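Galactose mutarotase-like protein (Clostridium acetobutylicum, PDB 3OS7) probably binds carbohydrate and may interconvert the anomers of aldose sugars. Local coordinates at residues Q166-L180 with F321-C334. Residues are numbered along the deposited sequence; the frame is centred on the assembly and turned at random.
Sequences QTTSVVNLSSEEMPL and FKTLKPNESWSGVC. With EDO (1,2-ethanediol), chain H.
Thr168 CG2 meets the Trp330 ring at its edge, in plane, 3.9 Å from CZ3, while the backbone N of Gly332 lies over one face of the indole, offset toward the rim. Leu180 crosses Trp330 at about a right angle, its CD2 pressed to 3.4 Å from Trp330 CB; with CG anti to the backbone N (chi1 178°), the leucine branch also reaches Leu324. The Phe321 ring receives Pro179 CB at its edge, 4.1 Å from CZ. The amide of Asn172 is gripped at both ends: OD1 takes the Ser174 hydroxyl on a lone pair and Ser174 N from above its plane, an Asx turn, whereas ND2 bonds Glu176 O nearly in the amide plane and Leu324 O, 3.0 Å away, across the contact. Leu324 O accepts from Met178 N as well. Asn172 thereby ties the 173-177 loop to 321-334; Ser174 OG, hydrogen-bonded to His149 ND1, accepts from Glu176 N in an ST turn. Nearby, Thr323 OG1 donates to Glu177 OE2 (2.6 Å) on its anti side, 27° out of the carboxylate plane.

Two antiparallel pairings, 166-172 with 329-334 and 178-180 with 322-324, differ in register by two residues; between them the 173-177 loop lies against the type II turn from Lys325 to Glu328, Pro326 CB touching Ser174 O. One water accepts from Gln166 NE2 (2.7 Å), bonds Thr168 OG1 and donates a weak bond to Gly332 O; Gln166 OE1 is hydrogen-bonded to Tyr157 and Thr168 OG1 to Tyr184. Strand 151-160 continues the sheet beyond 166-172, within the beta-sandwich characteristic of galactose mutarotases. Val170, Met178, Leu180, Leu324 and Trp330 cluster on one face, Gln166, Thr168 and the water at its far end; Asn172 and Ser174 together hold the loop through hydrogen bonds between uncharged groups, whereas exposed Glu177 brings a carboxylate to the contact.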
ATOM      1  N   GLN A 166      -0.494 -10.339  -3.201  1.00 13.71           N
ATOM      2  CA  GLN A 166       0.714  -9.635  -2.888  1.00 12.59           C
ATOM      3  C   GLN A 166       1.203 -10.152  -1.535  1.00 14.11           C
ATOM      4  O   GLN A 166       0.542  -9.934  -0.508  1.00 14.76           O
ATOM      5  CB  GLN A 166       0.380  -8.144  -2.784  1.00 14.36           C
ATOM      6  CG  GLN A 166       1.493  -7.266  -2.199  1.00 15.24           C
ATOM      7  CD  GLN A 166       0.961  -5.907  -1.827  1.00 18.19           C
ATOM      8  OE1 GLN A 166       1.050  -4.947  -2.602  1.00 21.82           O
ATOM      9  NE2 GLN A 166       0.327  -5.836  -0.670  1.00 13.00           N
ATOM     10  N   THR A 167       2.361 -10.808  -1.521  1.00 12.60           N
ATOM     11  CA  THR A 167       3.018 -11.195  -0.268  1.00 13.93           C
ATOM     12  C   THR A 167       4.250 -10.297  -0.099  1.00 14.24           C
ATOM     13  O   THR A 167       5.196 -10.356  -0.890  1.00 15.27           O
ATOM     14  CB  THR A 167       3.376 -12.719  -0.231  1.00 17.85           C
ATOM     15  OG1 THR A 167       2.194 -13.502  -0.422  1.00 15.21           O
ATOM     16  CG2 THR A 167       3.997 -13.130   1.120  1.00 17.19           C
ATOM     17  N   THR A 168       4.222  -9.476   0.948  1.00 13.17           N
ATOM     18  CA  THR A 168       5.283  -8.508   1.270  1.00 14.05           C
ATOM     19  C   THR A 168       6.095  -9.080   2.423  1.00 15.66           C
ATOM     20  O   THR A 168       5.541  -9.552   3.400  1.00 13.97           O
ATOM     21  CB  THR A 168       4.684  -7.164   1.694  1.00 15.14           C
ATOM     22  OG1 THR A 168       3.755  -6.741   0.687  1.00 16.41           O
ATOM     23  CG2 THR A 168       5.756  -6.115   1.926  1.00 15.36           C
ATOM     24  N   SER A 169       7.410  -9.068   2.312  1.00 13.68           N
ATOM     25  CA  SER A 169       8.216  -9.580   3.422  1.00 14.67           C
ATOM     26  C   SER A 169       9.483  -8.809   3.539  1.00 15.52           C
ATOM     27  O   SER A 169       9.972  -8.251   2.556  1.00 13.92           O
ATOM     28  CB  SER A 169       8.508 -11.080   3.246  1.00 16.35           C
ATOM     29  OG  SER A 169       9.124 -11.328   2.011  1.00 21.79           O
ATOM     30  N   VAL A 170      10.018  -8.777   4.757  1.00 14.58           N
ATOM     31  CA  VAL A 170      11.298  -8.184   4.993  1.00 14.92           C
ATOM     32  C   VAL A 170      12.022  -9.048   6.016  1.00 15.30           C
ATOM     33  O   VAL A 170      11.381  -9.627   6.892  1.00 16.10           O
ATOM     34  CB  VAL A 170      11.197  -6.718   5.456  1.00 18.30           C
ATOM     35  CG1 VAL A 170      10.308  -6.577   6.644  1.00 20.33           C
ATOM     36  CG2 VAL A 170      12.565  -6.177   5.730  1.00 16.85           C
ATOM     37  N   VAL A 171      13.341  -9.153   5.857  1.00 15.60           N
ATOM     38  CA  VAL A 171      14.190  -9.920   6.764  1.00 15.69           C
ATOM     39  C   VAL A 171      15.300  -8.981   7.245  1.00 16.60           C
ATOM     40  O   VAL A 171      15.880  -8.246   6.465  1.00 15.07           O
ATOM     41  CB  VAL A 171      14.759 -11.218   6.119  1.00 17.55           C
ATOM     42  CG1 VAL A 171      15.522 -10.952   4.846  1.00 21.58           C
ATOM     43  CG2 VAL A 171      15.665 -11.938   7.115  1.00 18.99           C
ATOM     44  N   ASN A 172      15.536  -8.983   8.550  1.00 15.68           N
ATOM     45  CA  ASN A 172      16.592  -8.214   9.165  1.00 16.86           C
ATOM     46  C   ASN A 172      17.886  -8.997   8.972  1.00 17.92           C
ATOM     47  O   ASN A 172      18.008 -10.096   9.502  1.00 17.93           O
ATOM     48  CB  ASN A 172      16.275  -8.031  10.646  1.00 16.95           C
ATOM     49  CG  ASN A 172      17.372  -7.328  11.413  1.00 15.15           C
ATOM     50  OD1 ASN A 172      18.309  -6.752  10.841  1.00 16.42           O
ATOM     51  ND2 ASN A 172      17.263  -7.374  12.736  1.00 13.71           N
ATOM     52  N   LEU A 173      18.812  -8.446   8.191  1.00 18.27           N
ATOM     53  CA  LEU A 173      20.102  -9.083   7.917  1.00 18.33           C
ATOM     54  C   LEU A 173      21.235  -8.500   8.786  1.00 18.44           C
ATOM     55  O   LEU A 173      22.417  -8.780   8.557  1.00 20.75           O
ATOM     56  CB  LEU A 173      20.428  -8.972   6.419  1.00 19.70           C
ATOM     57  CG  LEU A 173      19.425  -9.688   5.476  1.00 20.30           C
ATOM     58  CD1 LEU A 173      19.689  -9.397   3.977  1.00 21.47           C
ATOM     59  CD2 LEU A 173      19.365 -11.218   5.764  1.00 20.85           C
ATOM     60  N   SER A 174      20.879  -7.682   9.764  1.00 16.41           N
ATOM     61  CA  SER A 174      21.820  -6.994  10.626  1.00 19.00           C
ATOM     62  C   SER A 174      22.035  -7.796  11.897  1.00 19.57           C
ATOM     63  O   SER A 174      21.319  -8.764  12.148  1.00 18.24           O
ATOM     64  CB  SER A 174      21.333  -5.574  10.991  1.00 20.16           C
ATOM     65  OG  SER A 174      20.441  -5.525  12.098  1.00 19.43           O
ATOM     66  N   SER A 175      22.984  -7.324  12.707  1.00 17.37           N
ATOM     67  CA  SER A 175      23.320  -7.974  13.963  0.50 19.34           C
ATOM     68  C   SER A 175      22.555  -7.406  15.163  1.00 20.47           C
ATOM     69  O   SER A 175      22.811  -7.791  16.298  1.00 18.18           O
ATOM     70  CB  SER A 175      24.821  -7.859  14.193  0.50 19.80           C
ATOM     71  OG  SER A 175      25.202  -6.508  14.337  0.50 22.43           O
ATOM     72  N   GLU A 176      21.612  -6.489  14.910  1.00 19.37           N
ATOM     73  CA  GLU A 176      20.863  -5.818  15.967  1.00 21.52           C
ATOM     74  C   GLU A 176      19.360  -5.856  15.698  1.00 22.40           C
ATOM     75  O   GLU A 176      18.911  -6.043  14.568  1.00 22.68           O
ATOM     76  CB  GLU A 176      21.299  -4.359  16.077  1.00 21.79           C
ATOM     77  CG  GLU A 176      22.743  -4.163  16.521  1.00 28.87           C
ATOM     78  CD  GLU A 176      23.155  -2.712  16.504  1.00 36.68           C
ATOM     79  OE1 GLU A 176      23.356  -2.154  15.399  1.00 40.95           O
ATOM     80  OE2 GLU A 176      23.291  -2.129  17.596  1.00 45.38           O
ATOM     81  N   GLU A 177      18.595  -5.602  16.748  1.00 21.19           N
ATOM     82  CA  GLU A 177      17.150  -5.485  16.650  1.00 21.10           C
ATOM     83  C   GLU A 177      16.759  -4.332  15.712  1.00 18.47           C
ATOM     84  O   GLU A 177      17.225  -3.227  15.899  1.00 19.95           O
ATOM     85  CB  GLU A 177      16.620  -5.203  18.054  1.00 26.32           C
ATOM     86  CG  GLU A 177      15.208  -5.575  18.269  1.00 33.19           C
ATOM     87  CD  GLU A 177      14.673  -5.131  19.620  1.00 43.41           C
ATOM     88  OE1 GLU A 177      15.394  -4.456  20.406  1.00 54.61           O
ATOM     89  OE2 GLU A 177      13.509  -5.454  19.887  1.00 46.40           O
HETATM   90  N   MSE A 178      15.897  -4.605  14.731  1.00 17.70           N
HETATM   91  CA  MSE A 178      15.533  -3.647  13.694  1.00 16.24           C
HETATM   92  C   MSE A 178      14.089  -3.159  13.880  1.00 17.11           C
HETATM   93  O   MSE A 178      13.160  -3.951  13.892  1.00 15.38           O
HETATM   94  CB  MSE A 178      15.655  -4.278  12.320  1.00 15.01           C
HETATM   95  CG  MSE A 178      15.541  -3.286  11.178  1.00 18.90           C
HETATM   96 SE   MSE A 178      15.436  -4.114   9.462  0.75 19.96          SE
HETATM   97  CE  MSE A 178      13.540  -4.332   9.266  1.00 28.86           C
ATOM     98  N   PRO A 179      13.902  -1.842  13.995  1.00 15.68           N
ATOM     99  CA  PRO A 179      12.531  -1.297  14.022  1.00 15.58           C
ATOM    100  C   PRO A 179      11.771  -1.655  12.764  1.00 14.62           C
ATOM    101  O   PRO A 179      12.351  -1.650  11.672  1.00 15.46           O
ATOM    102  CB  PRO A 179      12.767   0.223  14.032  1.00 17.60           C
ATOM    103  CG  PRO A 179      14.170   0.376  14.573  1.00 16.78           C
ATOM    104  CD  PRO A 179      14.924  -0.799  14.110  1.00 16.43           C
ATOM    105  N   LEU A 180      10.468  -1.898  12.884  1.00 15.89           N
ATOM    106  CA  LEU A 180       9.689  -2.336  11.741  1.00 16.84           C
ATOM    107  C   LEU A 180       8.290  -1.722  11.760  1.00 16.51           C
ATOM    108  O   LEU A 180       7.532  -1.877  12.726  1.00 16.38           O
ATOM    109  CB  LEU A 180       9.523  -3.855  11.780  1.00 18.80           C
ATOM    110  CG  LEU A 180       8.690  -4.478  10.656  1.00 21.27           C
ATOM    111  CD1 LEU A 180       9.449  -4.489   9.351  1.00 21.37           C
ATOM    112  CD2 LEU A 180       8.320  -5.876  11.078  1.00 31.70           C
ATOM    113  N   PHE A 321       3.681  -1.298  16.671  1.00 14.97           N
ATOM    114  CA  PHE A 321       5.101  -1.164  16.456  1.00 14.66           C
ATOM    115  C   PHE A 321       5.740  -2.503  16.781  1.00 16.23           C
ATOM    116  O   PHE A 321       5.372  -3.144  17.761  1.00 17.18           O
ATOM    117  CB  PHE A 321       5.665  -0.078  17.354  1.00 15.11           C
ATOM    118  CG  PHE A 321       7.131   0.099  17.217  1.00 16.84           C
ATOM    119  CD1 PHE A 321       7.663   0.527  16.029  1.00 15.75           C
ATOM    120  CD2 PHE A 321       7.989  -0.197  18.273  1.00 22.01           C
ATOM    121  CE1 PHE A 321       9.054   0.685  15.889  1.00 21.26           C
ATOM    122  CE2 PHE A 321       9.356  -0.011  18.144  1.00 25.61           C
ATOM    123  CZ  PHE A 321       9.877   0.437  16.944  1.00 19.97           C
ATOM    124  N   LYS A 322       6.671  -2.918  15.942  1.00 16.60           N
ATOM    125  CA  LYS A 322       7.336  -4.206  16.057  1.00 18.87           C
ATOM    126  C   LYS A 322       8.822  -4.000  15.830  1.00 19.36           C
ATOM    127  O   LYS A 322       9.284  -2.981  15.308  1.00 17.19           O
ATOM    128  CB  LYS A 322       6.786  -5.201  15.002  1.00 21.64           C
ATOM    129  CG  LYS A 322       5.334  -5.612  15.200  1.00 29.08           C
ATOM    130  CD  LYS A 322       4.870  -6.681  14.216  1.00 37.93           C
ATOM    131  CE  LYS A 322       4.848  -8.056  14.854  1.00 46.85           C
ATOM    132  NZ  LYS A 322       6.155  -8.428  15.449  1.00 49.55           N
ATOM    133  N   THR A 323       9.591  -4.985  16.252  1.00 17.79           N
ATOM    134  CA  THR A 323      10.981  -5.022  15.868  1.00 17.71           C
ATOM    135  C   THR A 323      11.268  -6.428  15.369  1.00 18.80           C
ATOM    136  O   THR A 323      10.534  -7.382  15.692  1.00 15.73           O
ATOM    137  CB  THR A 323      11.878  -4.681  17.038  1.00 19.08           C
ATOM    138  OG1 THR A 323      11.722  -5.674  18.045  1.00 26.26           O
ATOM    139  CG2 THR A 323      11.514  -3.318  17.617  1.00 21.65           C
ATOM    140  N   LEU A 324      12.296  -6.550  14.543  1.00 17.50           N
ATOM    141  CA  LEU A 324      12.778  -7.836  14.097  1.00 16.59           C
ATOM    142  C   LEU A 324      14.144  -8.135  14.726  1.00 17.83           C
ATOM    143  O   LEU A 324      15.051  -7.318  14.701  1.00 16.57           O
ATOM    144  CB  LEU A 324      12.904  -7.863  12.580  1.00 16.35           C
ATOM    145  CG  LEU A 324      11.622  -7.832  11.760  1.00 21.17           C
ATOM    146  CD1 LEU A 324      11.986  -7.837  10.275  1.00 19.12           C
ATOM    147  CD2 LEU A 324      10.775  -9.032  12.132  1.00 21.65           C
ATOM    148  N   LYS A 325      14.257  -9.319  15.312  1.00 17.13           N
ATOM    149  CA  LYS A 325      15.533  -9.797  15.804  1.00 18.69           C
ATOM    150  C   LYS A 325      16.399 -10.174  14.575  1.00 15.38           C
ATOM    151  O   LYS A 325      15.899 -10.254  13.435  1.00 17.49           O
ATOM    152  CB  LYS A 325      15.291 -10.974  16.779  1.00 20.38           C
ATOM    153  CG  LYS A 325      14.580 -10.580  18.078  1.00 25.23           C
ATOM    154  CD  LYS A 325      14.466 -11.791  19.020  1.00 43.08           C
ATOM    155  CE  LYS A 325      13.869 -11.438  20.390  1.00 44.16           C
ATOM    156  NZ  LYS A 325      12.408 -11.129  20.313  1.00 48.77           N
ATOM    157  N   PRO A 326      17.710 -10.367  14.777  1.00 18.61           N
ATOM    158  CA  PRO A 326      18.596 -10.745  13.679  1.00 15.48           C
ATOM    159  C   PRO A 326      18.118 -11.988  12.954  1.00 15.39           C
ATOM    160  O   PRO A 326      17.796 -12.997  13.601  1.00 18.62           O
ATOM    161  CB  PRO A 326      19.964 -10.925  14.376  1.00 17.86           C
ATOM    162  CG  PRO A 326      19.876  -9.955  15.518  1.00 17.35           C
ATOM    163  CD  PRO A 326      18.469 -10.086  16.012  1.00 18.70           C
ATOM    164  N   ASN A 327      17.988 -11.848  11.625  1.00 15.77           N
ATOM    165  CA  ASN A 327      17.518 -12.875  10.704  1.00 16.12           C
ATOM    166  C   ASN A 327      16.061 -13.246  10.844  1.00 16.63           C
ATOM    167  O   ASN A 327      15.608 -14.197  10.205  1.00 19.51           O
ATOM    168  CB  ASN A 327      18.384 -14.153  10.740  1.00 17.80           C
ATOM    169  CG  ASN A 327      18.375 -14.888   9.399  1.00 17.93           C
ATOM    170  OD1 ASN A 327      18.606 -14.278   8.366  1.00 20.47           O
ATOM    171  ND2 ASN A 327      18.107 -16.212   9.419  1.00 16.60           N
ATOM    172  N   GLU A 328      15.326 -12.500  11.662  1.00 16.44           N
ATOM    173  CA  GLU A 328      13.873 -12.653  11.746  1.00 17.12           C
ATOM    174  C   GLU A 328      13.212 -11.936  10.583  1.00 17.19           C
ATOM    175  O   GLU A 328      13.724 -10.914  10.085  1.00 17.11           O
ATOM    176  CB  GLU A 328      13.344 -12.095  13.052  1.00 17.41           C
ATOM    177  CG  GLU A 328      11.927 -12.512  13.356  1.00 22.23           C
ATOM    178  CD  GLU A 328      11.375 -11.916  14.644  1.00 30.91           C
ATOM    179  OE1 GLU A 328      12.043 -11.082  15.291  1.00 21.36           O
ATOM    180  OE2 GLU A 328      10.243 -12.302  15.006  1.00 28.93           O
ATOM    181  N   SER A 329      12.061 -12.462  10.166  1.00 17.04           N
ATOM    182  CA  SER A 329      11.293 -11.823   9.107  1.00 17.05           C
ATOM    183  C   SER A 329       9.873 -11.473   9.520  1.00 18.15           C
ATOM    184  O   SER A 329       9.345 -11.998  10.497  1.00 17.55           O
ATOM    185  CB  SER A 329      11.267 -12.718   7.850  1.00 17.72           C
ATOM    186  OG  SER A 329      10.430 -13.846   8.027  1.00 21.93           O
ATOM    187  N   TRP A 330       9.288 -10.558   8.753  1.00 16.20           N
ATOM    188  CA  TRP A 330       7.871 -10.186   8.832  1.00 14.20           C
ATOM    189  C   TRP A 330       7.297 -10.416   7.435  1.00 13.71           C
ATOM    190  O   TRP A 330       7.984 -10.174   6.430  1.00 15.41           O
ATOM    191  CB  TRP A 330       7.727  -8.691   9.212  1.00 15.06           C
ATOM    192  CG  TRP A 330       6.274  -8.168   9.070  1.00 15.10           C
ATOM    193  CD1 TRP A 330       5.330  -8.101  10.050  1.00 18.17           C
ATOM    194  CD2 TRP A 330       5.653  -7.661   7.884  1.00 15.69           C
ATOM    195  NE1 TRP A 330       4.168  -7.585   9.548  1.00 17.62           N
ATOM    196  CE2 TRP A 330       4.338  -7.310   8.218  1.00 16.06           C
ATOM    197  CE3 TRP A 330       6.096  -7.434   6.583  1.00 15.80           C
ATOM    198  CZ2 TRP A 330       3.452  -6.790   7.285  1.00 15.60           C
ATOM    199  CZ3 TRP A 330       5.223  -6.919   5.663  1.00 14.88           C
ATOM    200  CH2 TRP A 330       3.916  -6.616   6.009  1.00 15.28           C
ATOM    201  N   SER A 331       6.065 -10.902   7.358  1.00 15.66           N
ATOM    202  CA  SER A 331       5.362 -11.037   6.082  0.50 15.70           C
ATOM    203  C   SER A 331       3.881 -10.664   6.238  1.00 16.39           C
ATOM    204  O   SER A 331       3.249 -10.990   7.255  1.00 14.98           O
ATOM    205  CB  SER A 331       5.481 -12.466   5.545  0.50 17.65           C
ATOM    206  OG  SER A 331       4.749 -12.634   4.340  0.50 23.36           O
ATOM    207  N   GLY A 332       3.326 -10.002   5.234  1.00 13.84           N
ATOM    208  CA  GLY A 332       1.904  -9.708   5.204  1.00 14.85           C
ATOM    209  C   GLY A 332       1.377  -9.982   3.817  1.00 14.93           C
ATOM    210  O   GLY A 332       2.140  -9.915   2.842  1.00 14.76           O
ATOM    211  N   VAL A 333       0.086 -10.292   3.721  1.00 13.86           N
ATOM    212  CA  VAL A 333      -0.541 -10.587   2.447  1.00 14.79           C
ATOM    213  C   VAL A 333      -1.758  -9.706   2.195  1.00 17.08           C
ATOM    214  O   VAL A 333      -2.611  -9.547   3.083  1.00 15.11           O
ATOM    215  CB  VAL A 333      -1.016 -12.040   2.422  1.00 16.86           C
ATOM    216  CG1 VAL A 333      -1.680 -12.386   1.114  1.00 15.52           C
ATOM    217  CG2 VAL A 333       0.143 -12.981   2.732  1.00 19.24           C
ATOM    218  N   CYS A 334      -1.867  -9.180   0.975  1.00 13.00           N
ATOM    219  CA  CYS A 334      -3.085  -8.501   0.508  1.00 13.05           C
ATOM    220  C   CYS A 334      -3.522  -9.118  -0.800  1.00 13.93           C
ATOM    221  O   CYS A 334      -2.702  -9.752  -1.497  1.00 13.48           O
ATOM    222  CB  CYS A 334      -2.860  -7.020   0.308  1.00 15.17           C
ATOM    223  SG  CYS A 334      -2.493  -6.115   1.822  1.00 21.97           S
TER
HETATM  224  C1  EDO H 342      12.103 -11.825   3.458  1.00 36.39           C
HETATM  225  O1  EDO H 342      11.339 -12.878   2.876  1.00 33.21           O
HETATM  226  C2  EDO H 342      12.636 -10.905   2.360  1.00 35.96           C
HETATM  227  O2  EDO H 342      13.483 -11.628   1.443  1.00 31.13           O
HETATM  228  O   HOH W   1       1.095  -7.322   1.435  1.00 17.59           O